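PDB 6FKG: Rv1989c (MbcT) from Mycobacterium tuberculosis, which degrades NAD(+) by phosphorolysis as the toxin of a type II toxin-antitoxin pair, killing the cell unless the antitoxin MbcA neutralises it. Local coordinates for the interface of chains A and B. Residues are numbered along the deposited sequence; one frame, centred on the assembly and turned at random. Chains: chain A, Rv1989c (MbcT); chain B, Rv1990c (MbcA).

Contact 1: the interface of chains A and B. Residues chain A 5, 7, 10-11, 14, 137-138; chain B 6-8, 11-12.
The toxin MbcT, of the MbcT/ParT/Res family, meets its antitoxin MbcA here through the start of the antitoxin helix 7-19. The backbone N of B:Val7, in the first turn of that helix, donates to the side-chain amide oxygen OE1 of A:Gln11 at 2.8 Å. The bond is nearly straight (175° at the hydrogen) and lies in the carbonyl plane, on a lone pair. Water 1 also binds this oxygen and links it to the backbone N of B:Leu8 and the carbonyl O of A:Glu7. A:Gln11, bent at chi2 to bring OE1 round, may thus cap the antitoxin helix in trans. The two methyls of B:Val7 part. CG1 touches CD2 of A:Leu138 at 3.5 Å, while CG2 rests on the carboxylate carbon CG of A:Asp14 at 3.6 Å. With CG anti to the backbone N (chi1 172°), B:Leu8 brings CD1 to CE2 of A:Phe137 at 3.5 Å and CD2 towards the carbonyl of A:Leu5. CD2 of A:Leu5 lies over the centre of the A:Phe137 ring, 3.5 Å above its plane, and also touches CD1 of B:Leu8. CG2 of B:Val12 meets the ring edge, in plane. CB of B:Thr11 is 3.7 Å from CE2 of A:Phe137. The extended A:Glu7 stacks its carboxylate on the amide of B:Asn6, planes 13° apart. Water 2 bridges OE1 of A:Glu7 and OD1 of B:Asn6. Behind, OG1 of B:Thr11 donates to the carbonyl O of B:Val7 at 2.6 Å, from above the carbonyl plane and off the lone pairs. This ties the threonine to the first turn, leaving CB against A:Phe137.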
loop_
_atom_site.group_PDB
_atom_site.type_symbol
_atom_site.label_atom_id
_atom_site.label_comp_id
_atom_site.label_asym_id
_atom_site.label_seq_id
_atom_site.Cartn_x
_atom_site.Cartn_y
_atom_site.Cartn_z
ATOM N N LEU A 5 5.524 -0.287 27.094
ATOM C CA LEU A 5 6.002 0.066 28.428
ATOM C C LEU A 5 5.485 -0.932 29.468
ATOM O O LEU A 5 4.364 -0.818 29.959
ATOM C CB LEU A 5 5.571 1.490 28.787
ATOM C CG LEU A 5 6.150 2.135 30.045
ATOM C CD1 LEU A 5 7.660 2.207 29.986
ATOM C CD2 LEU A 5 5.573 3.527 30.221
ATOM N N GLU A 7 4.344 -3.034 32.475
ATOM C CA GLU A 7 3.928 -2.767 33.849
ATOM C C GLU A 7 4.874 -3.418 34.875
ATOM O O GLU A 7 5.227 -2.795 35.881
ATOM C CB GLU A 7 2.497 -3.253 34.093
ATOM C CG GLU A 7 2.063 -3.109 35.556
ATOM C CD GLU A 7 0.682 -3.649 35.829
ATOM O OE1 GLU A 7 -0.179 -3.570 34.925
ATOM O OE2 GLU A 7 0.467 -4.171 36.945
ATOM N N VAL A 10 8.344 -1.515 34.992
ATOM C CA VAL A 10 8.158 -0.262 35.707
ATOM C C VAL A 10 7.986 -0.529 37.207
ATOM O O VAL A 10 8.583 0.153 38.049
ATOM C CB VAL A 10 6.946 0.512 35.158
ATOM C CG1 VAL A 10 6.626 1.735 36.033
ATOM C CG2 VAL A 10 7.199 0.929 33.733
ATOM N N GLN A 11 7.192 -1.536 37.543
ATOM C CA GLN A 11 6.986 -1.877 38.949
ATOM C C GLN A 11 8.317 -2.248 39.593
ATOM O O GLN A 11 8.654 -1.777 40.676
ATOM C CB GLN A 11 5.983 -3.028 39.096
ATOM C CG GLN A 11 5.390 -3.183 40.495
ATOM C CD GLN A 11 4.328 -2.126 40.830
ATOM O OE1 GLN A 11 3.904 -1.352 39.971
ATOM N NE2 GLN A 11 3.890 -2.106 42.089
ATOM N N ASP A 14 10.682 0.813 40.006
ATOM C CA ASP A 14 10.211 1.616 41.127
ATOM C C ASP A 14 10.634 1.005 42.468
ATOM O O ASP A 14 11.058 1.721 43.377
ATOM C CB ASP A 14 8.691 1.774 41.075
ATOM C CG ASP A 14 8.149 2.580 42.255
ATOM O OD1 ASP A 14 8.193 3.826 42.195
ATOM O OD2 ASP A 14 7.692 1.966 43.242
ATOM N N PHE A 137 10.722 7.510 32.697
ATOM C CA PHE A 137 9.267 7.543 32.864
ATOM C C PHE A 137 8.862 7.770 34.324
ATOM O O PHE A 137 7.859 8.448 34.612
ATOM C CB PHE A 137 8.642 6.243 32.346
ATOM C CG PHE A 137 7.129 6.207 32.461
ATOM C CD1 PHE A 137 6.343 6.889 31.557
ATOM C CD2 PHE A 137 6.511 5.469 33.462
ATOM C CE1 PHE A 137 4.954 6.854 31.647
ATOM C CE2 PHE A 137 5.127 5.426 33.565
ATOM C CZ PHE A 137 4.349 6.122 32.649
ATOM N N LEU A 138 9.657 7.215 35.240
ATOM C CA LEU A 138 9.410 7.334 36.683
ATOM C C LEU A 138 10.016 8.597 37.299
ATOM O O LEU A 138 10.016 8.757 38.517
ATOM C CB LEU A 138 9.960 6.100 37.416
ATOM C CG LEU A 138 9.216 4.803 37.100
ATOM C CD1 LEU A 138 9.948 3.613 37.734
ATOM C CD2 LEU A 138 7.788 4.866 37.588
ATOM N N ASN B 6 -0.725 -0.237 40.730
ATOM C CA ASN B 6 0.571 -0.388 40.079
ATOM C C ASN B 6 1.127 0.963 39.642
ATOM O O ASN B 6 0.375 1.898 39.316
ATOM C CB ASN B 6 0.481 -1.342 38.881
ATOM C CG ASN B 6 -0.315 -0.765 37.729
ATOM O OD1 ASN B 6 0.232 -0.081 36.869
ATOM N ND2 ASN B 6 -1.621 -1.033 37.716
ATOM N N VAL B 7 2.450 1.063 39.651
ATOM C CA VAL B 7 3.120 2.342 39.471
ATOM C C VAL B 7 2.924 2.916 38.066
ATOM O O VAL B 7 2.815 4.133 37.900
ATOM C CB VAL B 7 4.624 2.214 39.781
ATOM C CG1 VAL B 7 5.284 3.559 39.701
ATOM C CG2 VAL B 7 4.800 1.647 41.179
ATOM N N LEU B 8 2.868 2.052 37.057
ATOM C CA LEU B 8 2.612 2.536 35.700
ATOM C C LEU B 8 1.291 3.325 35.621
ATOM O O LEU B 8 1.264 4.470 35.141
ATOM C CB LEU B 8 2.596 1.368 34.714
ATOM C CG LEU B 8 2.148 1.683 33.288
ATOM C CD1 LEU B 8 3.000 2.792 32.710
ATOM C CD2 LEU B 8 2.266 0.433 32.451
ATOM N N THR B 11 1.302 6.559 37.607
ATOM C CA THR B 11 2.077 7.613 36.977
ATOM C C THR B 11 1.300 8.265 35.836
ATOM O O THR B 11 1.256 9.492 35.726
ATOM C CB THR B 11 3.408 7.071 36.449
ATOM O OG1 THR B 11 4.080 6.387 37.515
ATOM C CG2 THR B 11 4.278 8.218 35.938
ATOM N N VAL B 12 0.674 7.437 35.004
ATOM C CA VAL B 12 -0.155 7.932 33.907
ATOM C C VAL B 12 -1.347 8.723 34.448
ATOM O O VAL B 12 -1.670 9.805 33.949
ATOM C CB VAL B 12 -0.670 6.776 33.022
ATOM C CG1 VAL B 12 -1.725 7.275 32.023
ATOM C CG2 VAL B 12 0.488 6.111 32.305
HETATM O O HOH W 1 3.838 -0.693 37.402
HETATM O O HOH W 2 -0.998 -0.729 33.962
#

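Contact 2: the interface of chains A and B. Residues chain A 52-53, 133, 136-137; chain B 60, 99-100.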
loop_
_atom_site.group_PDB
_atom_site.type_symbol
_atom_site.label_atom_id
_atom_site.label_comp_id
_atom_site.label_asym_id
_atom_site.label_seq_id
_atom_site.Cartn_x
_atom_site.Cartn_y
_atom_site.Cartn_z
ATOM N N LEU A 52 14.179 9.725 20.383
ATOM C CA LEU A 52 12.992 10.559 20.166
ATOM C C LEU A 52 12.162 10.939 21.394
ATOM O O LEU A 52 11.205 11.697 21.265
ATOM C CB LEU A 52 12.050 9.877 19.164
ATOM C CG LEU A 52 12.634 9.426 17.829
ATOM C CD1 LEU A 52 11.514 9.001 16.885
ATOM C CD2 LEU A 52 13.470 10.528 17.229
ATOM N N LEU A 53 12.474 10.420 22.573
ATOM C CA LEU A 53 11.597 10.731 23.707
ATOM C C LEU A 53 12.206 11.737 24.670
ATOM O O LEU A 53 11.500 12.588 25.207
ATOM C CB LEU A 53 11.209 9.458 24.457
ATOM C CG LEU A 53 10.079 8.660 23.808
ATOM C CD1 LEU A 53 9.775 7.406 24.621
ATOM C CD2 LEU A 53 8.817 9.523 23.622
ATOM N N HIS A 133 14.339 3.910 29.539
ATOM C CA HIS A 133 13.023 4.512 29.274
ATOM C C HIS A 133 12.132 4.486 30.520
ATOM O O HIS A 133 11.466 5.481 30.870
ATOM C CB HIS A 133 12.353 3.775 28.105
ATOM C CG HIS A 133 10.976 4.271 27.772
ATOM N ND1 HIS A 133 10.022 3.466 27.189
ATOM C CD2 HIS A 133 10.411 5.494 27.894
ATOM C CE1 HIS A 133 8.916 4.166 26.994
ATOM N NE2 HIS A 133 9.124 5.399 27.420
ATOM N N TRP A 136 13.378 6.993 33.182
ATOM C CA TRP A 136 12.986 8.353 32.805
ATOM C C TRP A 136 11.496 8.541 33.033
ATOM O O TRP A 136 11.060 9.591 33.540
ATOM C CB TRP A 136 13.351 8.642 31.351
ATOM C CG TRP A 136 12.645 9.830 30.780
ATOM C CD1 TRP A 136 13.014 11.148 30.895
ATOM C CD2 TRP A 136 11.435 9.814 30.017
ATOM N NE1 TRP A 136 12.111 11.946 30.221
ATOM C CE2 TRP A 136 11.133 11.151 29.676
ATOM C CE3 TRP A 136 10.588 8.795 29.561
ATOM C CZ2 TRP A 136 10.008 11.494 28.916
ATOM C CZ3 TRP A 136 9.480 9.135 28.795
ATOM C CH2 TRP A 136 9.195 10.476 28.487
ATOM N N PHE A 137 10.722 7.510 32.697
ATOM C CA PHE A 137 9.267 7.543 32.864
ATOM C C PHE A 137 8.862 7.770 34.324
ATOM O O PHE A 137 7.859 8.448 34.612
ATOM C CB PHE A 137 8.642 6.243 32.346
ATOM C CG PHE A 137 7.129 6.207 32.461
ATOM C CD1 PHE A 137 6.343 6.889 31.557
ATOM C CD2 PHE A 137 6.511 5.469 33.462
ATOM C CE1 PHE A 137 4.954 6.854 31.647
ATOM C CE2 PHE A 137 5.127 5.426 33.565
ATOM C CZ PHE A 137 4.349 6.122 32.649
ATOM N N TYR B 60 2.734 11.490 28.144
ATOM C CA TYR B 60 3.889 12.258 27.649
ATOM C C TYR B 60 3.516 13.706 27.365
ATOM O O TYR B 60 4.212 14.640 27.768
ATOM C CB TYR B 60 4.456 11.689 26.350
ATOM C CG TYR B 60 5.095 10.321 26.449
ATOM C CD1 TYR B 60 5.515 9.799 27.667
ATOM C CD2 TYR B 60 5.252 9.546 25.310
ATOM C CE1 TYR B 60 6.095 8.534 27.741
ATOM C CE2 TYR B 60 5.823 8.288 25.371
ATOM C CZ TYR B 60 6.239 7.784 26.584
ATOM O OH TYR B 60 6.803 6.524 26.615
ATOM N N TYR B 99 1.369 12.085 18.319
ATOM C CA TYR B 99 1.839 12.739 19.537
ATOM C C TYR B 99 3.244 13.341 19.373
ATOM O O TYR B 99 3.583 14.310 20.043
ATOM C CB TYR B 99 1.840 11.763 20.729
ATOM C CG TYR B 99 3.028 10.824 20.743
ATOM C CD1 TYR B 99 3.086 9.734 19.872
ATOM C CD2 TYR B 99 4.099 11.034 21.606
ATOM C CE1 TYR B 99 4.153 8.889 19.867
ATOM C CE2 TYR B 99 5.197 10.174 21.599
ATOM C CZ TYR B 99 5.207 9.106 20.728
ATOM O OH TYR B 99 6.268 8.232 20.692
ATOM N N GLN B 100 4.061 12.778 18.486
ATOM C CA GLN B 100 5.430 13.280 18.350
ATOM C C GLN B 100 5.413 14.715 17.840
ATOM O O GLN B 100 6.201 15.544 18.292
ATOM C CB GLN B 100 6.258 12.380 17.430
ATOM C CG GLN B 100 6.807 11.143 18.122
ATOM C CD GLN B 100 7.973 11.467 19.053
ATOM O OE1 GLN B 100 8.422 12.614 19.136
ATOM N NE2 GLN B 100 8.473 10.453 19.747
#
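The loop holding A:Leu52 and A:Leu53 and the end of the toxin helix 126-137 meet antitoxin helices 52-65 and 99-110. B:Tyr60 gives most of the antitoxin surface buried here. Its CG lies anti to the carbonyl carbon (chi1 -67°), and the ring projects towards the toxin, phenol first. The hydroxyl OH is 2.7 Å from the imidazole NE2 of A:His133, a hydrogen bond in which either group could be the donor. It is bent, with 139° at the hydrogen. The phenol carbon CZ lies at the edge of the imidazole, in its plane, and the two side chains cross at about a right angle. CG anti to the backbone N directs the imidazole towards the antitoxin. CE3 of A:Trp136, at the imidazole edge and in its plane, may steady it. The CZ3-CH2 rim of A:Trp136 comes down on one face of the B:Tyr60 ring, edge to face, with planes 55° apart. CZ3 is 3.6 Å from CE1 of B:Tyr60. CD2 of A:Leu53 lies over the same face, toward the CE2 side of the ring, 3.7 Å from CE2. Further along, NE2 of B:Gln100 makes a weak hydrogen bond to the backbone O of A:Leu52 at 3.4 Å. It also donates to the phenol OH of B:Tyr99 at 3.3 Å, a long, tilted bond that may help to orient the B:Gln100 amide. This tyrosine-led contact helps the antitoxin dock on the toxin, whose active site it blocks.

Contact 1 and contact 2 are about 13 Å apart, measured between the centres of their C-alpha atoms. They share A:Phe137, at the end of the toxin helix 126-137. Contact 1 adds the toxin helix 7-16, and contact 2 the loop of A:Leu52 and A:Leu53. On the antitoxin, contact 1 uses helix 7-19, and contact 2 uses 52-65 with 99-110. Contact 1 also takes in residues just beside its helices. The antitoxin is held at points far apart in its sequence. This should fix its orientation and help it block the active site. The six toxins and six antitoxins deposited fit three heterotetramers.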